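Local coordinates for protein argonaute 5 (Arabidopsis thaliana, PDB 4G0O) that probably recognises the 5' nucleotide of small RNAs through its MID domain and so sorts them for gene regulation, at residues A[14-19]-A[80-85]; A[60-65]-A[91-96]. One frame throughout, in Å; residues are numbered along the deposited sequence.

How the contacts relate
Contact 1 (14-19 with 80-85) joins two strands of the parallel sheet in the heart of the domain, while contact 2 (60-65 with 91-96) joins two helices lying over that sheet, farther from the centre of the chain. Strand 78-82 follows helix 62-72 and leads on to helix 90-101, so the segments of the two contacts alternate along the chain. They meet where Phe19 CE2 lies 3.8 Å from Ile62 CG1 and Leu83 CD2 lies 3.6 Å from Ile93 CD1. Backbone hydrogen bonds and buried apolar groups hold contact 1; contact 2 rests on isoleucine packing inside and a salt bridge with a weak hydrogen bond, toward the surface.

Contact 1. Residues A[14-19]-A[80-85]; sequences WTCVSF and IVILPD
From Cys16-Ile80 to Ser18-Ile82, strands 14-18 and 80-82 run side by side in parallel, their axes 4.7 Å apart and inclined by 14°, as neighbours in the parallel sheet of the Rossmann-like MID fold. Thr15 O takes the N-H of Ile80, and Ile80 O in turn accepts from Val17 N. Val17 O then takes Ile82 N at 2.6 Å, and Ile82 O receives Phe19 N at 2.8 Å, both bonds nearly straight. Cys16, Ser18, Ile80 and Ile82 share the sheet face covered by helix 27-42. There Ile82 CD1 reaches back to Cys16 SG (4.2 Å), while Ser18 CB sits 3.9 Å from Ile82 CB. On the Trp14 side, Ile80 CD1 approaches Trp14 CE3 obliquely; the indole N-H itself is held by Lys47 O. Val17 and Val81 occupy the other face, where Val17 packs on Ile69 of helix 62-72. Phe19 has CG anti to its carbonyl carbon (chi1 -56°), and its ring lies by the neighbouring strand, where Val81 CG1 meets its edge at CE1 (3.9 Å). Pro84 CG closes against Phe19 CB. Beyond the strands, Ser20 and Thr21 hold the Asp85 carboxylate, and one water links the backbones, accepting from Asp85 N at 2.8 Å and donating to Phe19 O at 2.9 Å.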
ATOM      1  N   TRP A  14       1.502  -6.173   7.174  1.00 25.80           N
ATOM      2  CA  TRP A  14       1.393  -5.026   6.278  1.00 27.43           C
ATOM      3  C   TRP A  14       1.518  -3.748   7.103  1.00 27.62           C
ATOM      4  O   TRP A  14       1.319  -3.768   8.315  1.00 29.02           O
ATOM      5  CB  TRP A  14       0.054  -5.041   5.512  1.00 23.11           C
ATOM      6  CG  TRP A  14      -1.118  -4.759   6.409  1.00 26.68           C
ATOM      7  CD1 TRP A  14      -1.853  -5.667   7.112  1.00 27.46           C
ATOM      8  CD2 TRP A  14      -1.662  -3.467   6.737  1.00 29.08           C
ATOM      9  NE1 TRP A  14      -2.824  -5.022   7.852  1.00 27.71           N
ATOM     10  CE2 TRP A  14      -2.723  -3.675   7.638  1.00 23.95           C
ATOM     11  CE3 TRP A  14      -1.352  -2.161   6.350  1.00 25.46           C
ATOM     12  CZ2 TRP A  14      -3.463  -2.629   8.158  1.00 26.32           C
ATOM     13  CZ3 TRP A  14      -2.093  -1.131   6.866  1.00 24.53           C
ATOM     14  CH2 TRP A  14      -3.138  -1.368   7.758  1.00 22.83           C
ATOM     15  N   THR A  15       1.874  -2.648   6.454  1.00 24.64           N
ATOM     16  CA  THR A  15       1.826  -1.341   7.100  1.00 26.96           C
ATOM     17  C   THR A  15       1.853  -0.251   6.045  1.00 23.37           C
ATOM     18  O   THR A  15       1.893  -0.535   4.847  1.00 24.29           O
ATOM     19  CB  THR A  15       2.957  -1.133   8.137  1.00 25.74           C
ATOM     20  OG1 THR A  15       2.713   0.069   8.877  1.00 24.71           O
ATOM     21  CG2 THR A  15       4.315  -1.053   7.459  1.00 23.59           C
ATOM     22  N   CYS A  16       1.829   0.995   6.494  1.00 25.53           N
ATOM     23  CA  CYS A  16       1.692   2.121   5.589  1.00 21.67           C
ATOM     24  C   CYS A  16       2.762   3.161   5.857  1.00 27.49           C
ATOM     25  O   CYS A  16       3.062   3.467   7.017  1.00 24.66           O
ATOM     26  CB  CYS A  16       0.330   2.753   5.785  1.00 21.10           C
ATOM     27  SG  CYS A  16       0.050   4.241   4.825  1.00 22.91           S
ATOM     28  N   VAL A  17       3.327   3.705   4.781  1.00 22.31           N
ATOM     29  CA  VAL A  17       4.261   4.819   4.889  1.00 26.95           C
ATOM     30  C   VAL A  17       3.778   5.957   4.040  1.00 26.68           C
ATOM     31  O   VAL A  17       3.319   5.753   2.908  1.00 25.47           O
ATOM     32  CB  VAL A  17       5.658   4.455   4.376  1.00 29.94           C
ATOM     33  CG1 VAL A  17       6.688   5.477   4.839  1.00 30.94           C
ATOM     34  CG2 VAL A  17       6.031   3.128   4.880  1.00 31.31           C
ATOM     35  N   SER A  18       3.909   7.163   4.576  1.00 22.77           N
ATOM     36  CA  SER A  18       3.541   8.350   3.832  1.00 26.21           C
ATOM     37  C   SER A  18       4.707   9.314   3.683  1.00 26.47           C
ATOM     38  O   SER A  18       5.307   9.743   4.670  1.00 22.61           O
ATOM     39  CB  SER A  18       2.372   9.058   4.513  1.00 26.18           C
ATOM     40  OG  SER A  18       2.187  10.329   3.930  1.00 28.82           O
ATOM     41  N   PHE A  19       5.013   9.656   2.439  1.00 22.94           N
ATOM     42  CA  PHE A  19       5.985  10.694   2.154  1.00 26.67           C
ATOM     43  C   PHE A  19       5.289  11.989   1.730  1.00 28.38           C
ATOM     44  O   PHE A  19       5.912  12.896   1.186  1.00 31.21           O
ATOM     45  CB  PHE A  19       6.960  10.232   1.074  1.00 24.08           C
ATOM     46  CG  PHE A  19       7.664   8.940   1.409  1.00 24.24           C
ATOM     47  CD1 PHE A  19       7.345   7.761   0.741  1.00 23.40           C
ATOM     48  CD2 PHE A  19       8.620   8.898   2.408  1.00 23.87           C
ATOM     49  CE1 PHE A  19       7.993   6.579   1.049  1.00 24.21           C
ATOM     50  CE2 PHE A  19       9.260   7.715   2.731  1.00 24.35           C
ATOM     51  CZ  PHE A  19       8.949   6.551   2.047  1.00 23.22           C
ATOM     52  N   ILE A  80       2.056  -0.329   2.028  1.00 18.72           N
ATOM     53  CA  ILE A  80       1.244   0.616   1.289  1.00 19.97           C
ATOM     54  C   ILE A  80       1.989   1.928   1.339  1.00 23.13           C
ATOM     55  O   ILE A  80       2.185   2.500   2.419  1.00 19.81           O
ATOM     56  CB  ILE A  80      -0.151   0.801   1.895  1.00 24.15           C
ATOM     57  CG1 ILE A  80      -0.964  -0.494   1.809  1.00 22.74           C
ATOM     58  CG2 ILE A  80      -0.897   1.928   1.188  1.00 21.53           C
ATOM     59  CD1 ILE A  80      -2.086  -0.538   2.823  1.00 24.10           C
ATOM     60  N   VAL A  81       2.429   2.405   0.180  1.00 20.97           N
ATOM     61  CA  VAL A  81       3.221   3.622   0.169  1.00 22.97           C
ATOM     62  C   VAL A  81       2.432   4.824  -0.322  1.00 23.13           C
ATOM     63  O   VAL A  81       1.898   4.808  -1.434  1.00 23.48           O
ATOM     64  CB  VAL A  81       4.470   3.470  -0.692  1.00 23.44           C
ATOM     65  CG1 VAL A  81       5.097   4.846  -0.958  1.00 18.84           C
ATOM     66  CG2 VAL A  81       5.446   2.552  -0.007  1.00 22.83           C
ATOM     67  N   ILE A  82       2.357   5.870   0.495  1.00 21.57           N
ATOM     68  CA  ILE A  82       1.828   7.133  -0.017  1.00 25.00           C
ATOM     69  C   ILE A  82       2.977   8.010  -0.540  1.00 23.19           C
ATOM     70  O   ILE A  82       3.830   8.466   0.221  1.00 21.62           O
ATOM     71  CB  ILE A  82       0.961   7.884   1.022  1.00 22.97           C
ATOM     72  CG1 ILE A  82      -0.258   7.044   1.425  1.00 29.20           C
ATOM     73  CG2 ILE A  82       0.459   9.204   0.455  1.00 19.41           C
ATOM     74  CD1 ILE A  82      -1.003   7.625   2.631  1.00 25.75           C
ATOM     75  N   LEU A  83       2.962   8.245  -1.845  1.00 20.20           N
ATOM     76  CA  LEU A  83       4.037   8.943  -2.558  1.00 24.18           C
ATOM     77  C   LEU A  83       4.173  10.408  -2.174  1.00 24.98           C
ATOM     78  O   LEU A  83       3.214  11.040  -1.740  1.00 27.18           O
ATOM     79  CB  LEU A  83       3.793   8.869  -4.077  1.00 23.27           C
ATOM     80  CG  LEU A  83       3.802   7.475  -4.700  1.00 27.40           C
ATOM     81  CD1 LEU A  83       3.180   7.505  -6.101  1.00 25.31           C
ATOM     82  CD2 LEU A  83       5.242   6.943  -4.714  1.00 28.78           C
ATOM     83  N   PRO A  84       5.373  10.968  -2.364  1.00 28.99           N
ATOM     84  CA  PRO A  84       5.576  12.400  -2.124  1.00 28.88           C
ATOM     85  C   PRO A  84       4.584  13.242  -2.921  1.00 26.52           C
ATOM     86  O   PRO A  84       3.980  12.739  -3.878  1.00 26.51           O
ATOM     87  CB  PRO A  84       6.996  12.629  -2.640  1.00 24.76           C
ATOM     88  CG  PRO A  84       7.664  11.343  -2.410  1.00 29.59           C
ATOM     89  CD  PRO A  84       6.630  10.294  -2.732  1.00 25.42           C
ATOM     90  N   ASP A  85       4.402  14.496  -2.529  1.00 23.31           N
ATOM     91  CA  ASP A  85       3.473  15.359  -3.249  1.00 32.29           C
ATOM     92  C   ASP A  85       3.986  15.688  -4.644  1.00 29.77           C
ATOM     93  O   ASP A  85       3.205  15.806  -5.578  1.00 28.77           O
ATOM     94  CB  ASP A  85       3.190  16.637  -2.458  1.00 31.37           C
ATOM     95  CG  ASP A  85       2.583  16.350  -1.094  1.00 34.35           C
ATOM     96  OD1 ASP A  85       3.084  16.908  -0.093  1.00 35.26           O
ATOM     97  OD2 ASP A  85       1.618  15.551  -1.018  1.00 31.29           O
TER
HETATM   98  O   HOH W   1       5.903  15.400  -0.372  1.00 28.36           O

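Contact 2. Residues A[60-65]-A[91-96]; sequences EHIEEA and GKIKRI. With SO4 (sulfate ion), chain C.
Lys92 reaches Glu63 because its CG lies anti to the backbone N (chi1 -172°) and the chain then bends at chi3 (-84°), while Glu63 bends at chi2 (85°) to bring its carboxylate carbon round. The two side chains cross at about a right angle, and Lys92 NZ makes a weak hydrogen bond, part of a salt bridge, to Glu63 OE1 at 3.3 Å. Beneath this bridge the contact is apolar. Ile62 CG2 touches three side chains of the other helix: Lys92 CD at 3.9 Å, Ile96 CD1 at 3.9 Å and Ile93 CG1 at 4.1 Å. Ile96 CD1 also comes against Glu63 CG, so the acid's aliphatic part joins the packing. An alanine in place of Lys92 would probably leave the Glu63 carboxylate without its mate across the helices and open a gap beside Ile62 CG2. Away from helix 62-72, Lys94 NZ is hydrogen-bonded to Ser105 OG and makes a weak hydrogen bond of 3.4 Å to sulfate O2. Lys131 also binds this ion, probably taken from the crystallisation liquor; a lysine pair round an anion is consistent with the 5'-phosphate pocket of Argonaute MID domains.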
ATOM      1  N   GLU A  60      12.645  13.448   1.915  1.00 31.44           N
ATOM      2  CA  GLU A  60      14.103  13.291   1.910  1.00 33.86           C
ATOM      3  C   GLU A  60      14.552  12.116   2.779  1.00 30.08           C
ATOM      4  O   GLU A  60      15.723  11.741   2.771  1.00 37.93           O
ATOM      5  CB  GLU A  60      14.842  14.589   2.302  1.00 35.16           C
ATOM      6  CG  GLU A  60      14.071  15.575   3.182  1.00 37.84           C
ATOM      7  CD  GLU A  60      13.005  16.371   2.428  1.00 37.67           C
ATOM      8  OE1 GLU A  60      11.813  16.138   2.696  1.00 31.52           O
ATOM      9  OE2 GLU A  60      13.355  17.225   1.584  1.00 36.23           O
ATOM     10  N   HIS A  61      13.615  11.539   3.520  1.00 29.27           N
ATOM     11  CA  HIS A  61      13.901  10.383   4.362  1.00 33.04           C
ATOM     12  C   HIS A  61      13.493   9.048   3.717  1.00 28.99           C
ATOM     13  O   HIS A  61      13.230   8.078   4.434  1.00 28.83           O
ATOM     14  CB  HIS A  61      13.169  10.514   5.702  1.00 31.66           C
ATOM     15  CG  HIS A  61      13.797  11.481   6.653  1.00 40.74           C
ATOM     16  ND1 HIS A  61      14.337  11.088   7.863  1.00 42.84           N
ATOM     17  CD2 HIS A  61      13.966  12.823   6.587  1.00 40.08           C
ATOM     18  CE1 HIS A  61      14.818  12.146   8.490  1.00 41.03           C
ATOM     19  NE2 HIS A  61      14.597  13.212   7.740  1.00 40.01           N
ATOM     20  N   ILE A  62      13.430   8.992   2.387  1.00 30.02           N
ATOM     21  CA  ILE A  62      12.934   7.781   1.692  1.00 29.87           C
ATOM     22  C   ILE A  62      13.842   6.567   1.941  1.00 30.95           C
ATOM     23  O   ILE A  62      13.389   5.518   2.389  1.00 28.95           O
ATOM     24  CB  ILE A  62      12.761   8.023   0.164  1.00 29.75           C
ATOM     25  CG1 ILE A  62      11.484   8.824  -0.111  1.00 28.71           C
ATOM     26  CG2 ILE A  62      12.708   6.711  -0.614  1.00 27.83           C
ATOM     27  CD1 ILE A  62      11.453   9.474  -1.472  1.00 21.40           C
ATOM     28  N   GLU A  63      15.131   6.725   1.665  1.00 29.12           N
ATOM     29  CA  GLU A  63      16.080   5.634   1.857  0.81 31.56           C
ATOM     30  C   GLU A  63      16.045   5.142   3.310  1.00 30.75           C
ATOM     31  O   GLU A  63      15.905   3.947   3.553  1.00 27.78           O
ATOM     32  CB  GLU A  63      17.495   6.062   1.436  0.75 31.39           C
ATOM     33  CG  GLU A  63      17.649   6.456  -0.050  1.00 30.56           C
ATOM     34  CD  GLU A  63      17.289   7.918  -0.351  0.54 35.58           C
ATOM     35  OE1 GLU A  63      17.775   8.451  -1.372  0.86 41.72           O
ATOM     36  OE2 GLU A  63      16.516   8.541   0.410  0.82 34.45           O
ATOM     37  N   GLU A  64      16.126   6.081   4.258  1.00 33.46           N
ATOM     38  CA  GLU A  64      16.080   5.800   5.702  1.00 35.19           C
ATOM     39  C   GLU A  64      14.816   5.071   6.170  1.00 29.23           C
ATOM     40  O   GLU A  64      14.904   4.074   6.885  1.00 26.02           O
ATOM     41  CB  GLU A  64      16.224   7.110   6.512  1.00 36.45           C
ATOM     42  CG  GLU A  64      16.265   6.925   8.038  1.00 41.76           C
ATOM     43  CD  GLU A  64      15.146   7.654   8.807  1.00 48.32           C
ATOM     44  OE1 GLU A  64      13.952   7.490   8.448  1.00 39.54           O
ATOM     45  OE2 GLU A  64      15.471   8.384   9.790  1.00 48.87           O
ATOM     46  N   ALA A  65      13.648   5.601   5.796  1.00 30.34           N
ATOM     47  CA  ALA A  65      12.356   5.053   6.230  1.00 25.73           C
ATOM     48  C   ALA A  65      12.144   3.643   5.712  1.00 22.04           C
ATOM     49  O   ALA A  65      11.759   2.750   6.454  1.00 24.25           O
ATOM     50  CB  ALA A  65      11.214   5.944   5.755  1.00 26.57           C
ATOM     51  N   GLY A  91      10.307   5.882  -9.159  1.00 36.60           N
ATOM     52  CA  GLY A  91      11.344   4.945  -9.576  1.00 31.18           C
ATOM     53  C   GLY A  91      12.269   4.568  -8.433  1.00 30.70           C
ATOM     54  O   GLY A  91      12.526   3.392  -8.203  1.00 28.59           O
ATOM     55  N   LYS A  92      12.763   5.575  -7.718  1.00 33.27           N
ATOM     56  CA  LYS A  92      13.577   5.352  -6.539  1.00 32.35           C
ATOM     57  C   LYS A  92      12.879   4.411  -5.542  1.00 32.95           C
ATOM     58  O   LYS A  92      13.481   3.435  -5.067  1.00 29.94           O
ATOM     59  CB  LYS A  92      13.904   6.686  -5.855  1.00 28.56           C
ATOM     60  CG  LYS A  92      14.904   6.532  -4.725  1.00 31.19           C
ATOM     61  CD  LYS A  92      14.835   7.679  -3.703  1.00 38.26           C
ATOM     62  CE  LYS A  92      15.648   8.900  -4.124  1.00 38.73           C
ATOM     63  NZ  LYS A  92      15.454  10.038  -3.166  1.00 46.29           N
ATOM     64  N   ILE A  93      11.613   4.693  -5.233  1.00 31.54           N
ATOM     65  CA  ILE A  93      10.889   3.900  -4.236  1.00 27.41           C
ATOM     66  C   ILE A  93      10.696   2.451  -4.659  1.00 25.85           C
ATOM     67  O   ILE A  93      10.846   1.541  -3.844  1.00 29.07           O
ATOM     68  CB  ILE A  93       9.525   4.529  -3.876  1.00 34.78           C
ATOM     69  CG1 ILE A  93       9.733   5.925  -3.291  1.00 33.12           C
ATOM     70  CG2 ILE A  93       8.745   3.640  -2.886  1.00 28.32           C
ATOM     71  CD1 ILE A  93       8.451   6.677  -3.040  1.00 31.15           C
ATOM     72  N   LYS A  94      10.367   2.225  -5.928  1.00 30.17           N
ATOM     73  CA  LYS A  94      10.119   0.864  -6.395  1.00 33.25           C
ATOM     74  C   LYS A  94      11.414   0.088  -6.411  1.00 31.96           C
ATOM     75  O   LYS A  94      11.453  -1.074  -5.999  1.00 29.88           O
ATOM     76  CB  LYS A  94       9.530   0.863  -7.793  1.00 31.83           C
ATOM     77  CG  LYS A  94       8.124   1.410  -7.858  1.00 38.98           C
ATOM     78  CD  LYS A  94       7.092   0.295  -7.831  1.00 39.47           C
ATOM     79  CE  LYS A  94       6.436   0.133  -6.454  1.00 41.39           C
ATOM     80  NZ  LYS A  94       5.565  -1.091  -6.396  1.00 36.33           N
ATOM     81  N   ARG A  95      12.462   0.742  -6.906  1.00 30.11           N
ATOM     82  CA  ARG A  95      13.798   0.164  -6.938  1.00 32.48           C
ATOM     83  C   ARG A  95      14.201  -0.294  -5.531  1.00 29.36           C
ATOM     84  O   ARG A  95      14.633  -1.425  -5.334  1.00 30.92           O
ATOM     85  CB  ARG A  95      14.814   1.179  -7.504  1.00 30.85           C
ATOM     86  CG  ARG A  95      16.274   0.791  -7.241  1.00 36.46           C
ATOM     87  CD  ARG A  95      17.289   1.794  -7.779  1.00 30.53           C
ATOM     88  NE  ARG A  95      17.220   3.098  -7.114  1.00 37.56           N
ATOM     89  CZ  ARG A  95      17.753   3.367  -5.923  1.00 34.28           C
ATOM     90  NH1 ARG A  95      17.650   4.586  -5.398  1.00 33.88           N
ATOM     91  NH2 ARG A  95      18.390   2.418  -5.250  1.00 36.83           N
ATOM     92  N   ILE A  96      14.021   0.574  -4.547  1.00 31.30           N
ATOM     93  CA  ILE A  96      14.437   0.258  -3.183  1.00 29.58           C
ATOM     94  C   ILE A  96      13.623  -0.906  -2.638  1.00 31.64           C
ATOM     95  O   ILE A  96      14.165  -1.846  -2.050  1.00 31.19           O
ATOM     96  CB  ILE A  96      14.284   1.476  -2.264  1.00 25.05           C
ATOM     97  CG1 ILE A  96      15.341   2.525  -2.608  1.00 29.48           C
ATOM     98  CG2 ILE A  96      14.377   1.060  -0.793  1.00 24.81           C
ATOM     99  CD1 ILE A  96      15.073   3.885  -1.975  1.00 32.18           C
TER
HETATM  100  S   SO4 C 701       1.808   0.067  -8.934  1.00 57.30           S
HETATM  101  O1  SO4 C 701       1.075   1.315  -9.176  1.00 47.58           O
HETATM  102  O2  SO4 C 701       2.920   0.348  -7.986  1.00 39.77           O
HETATM  103  O3  SO4 C 701       0.888  -0.964  -8.423  1.00 30.79           O
HETATM  104  O4  SO4 C 701       2.340  -0.447 -10.205  1.00 48.19           O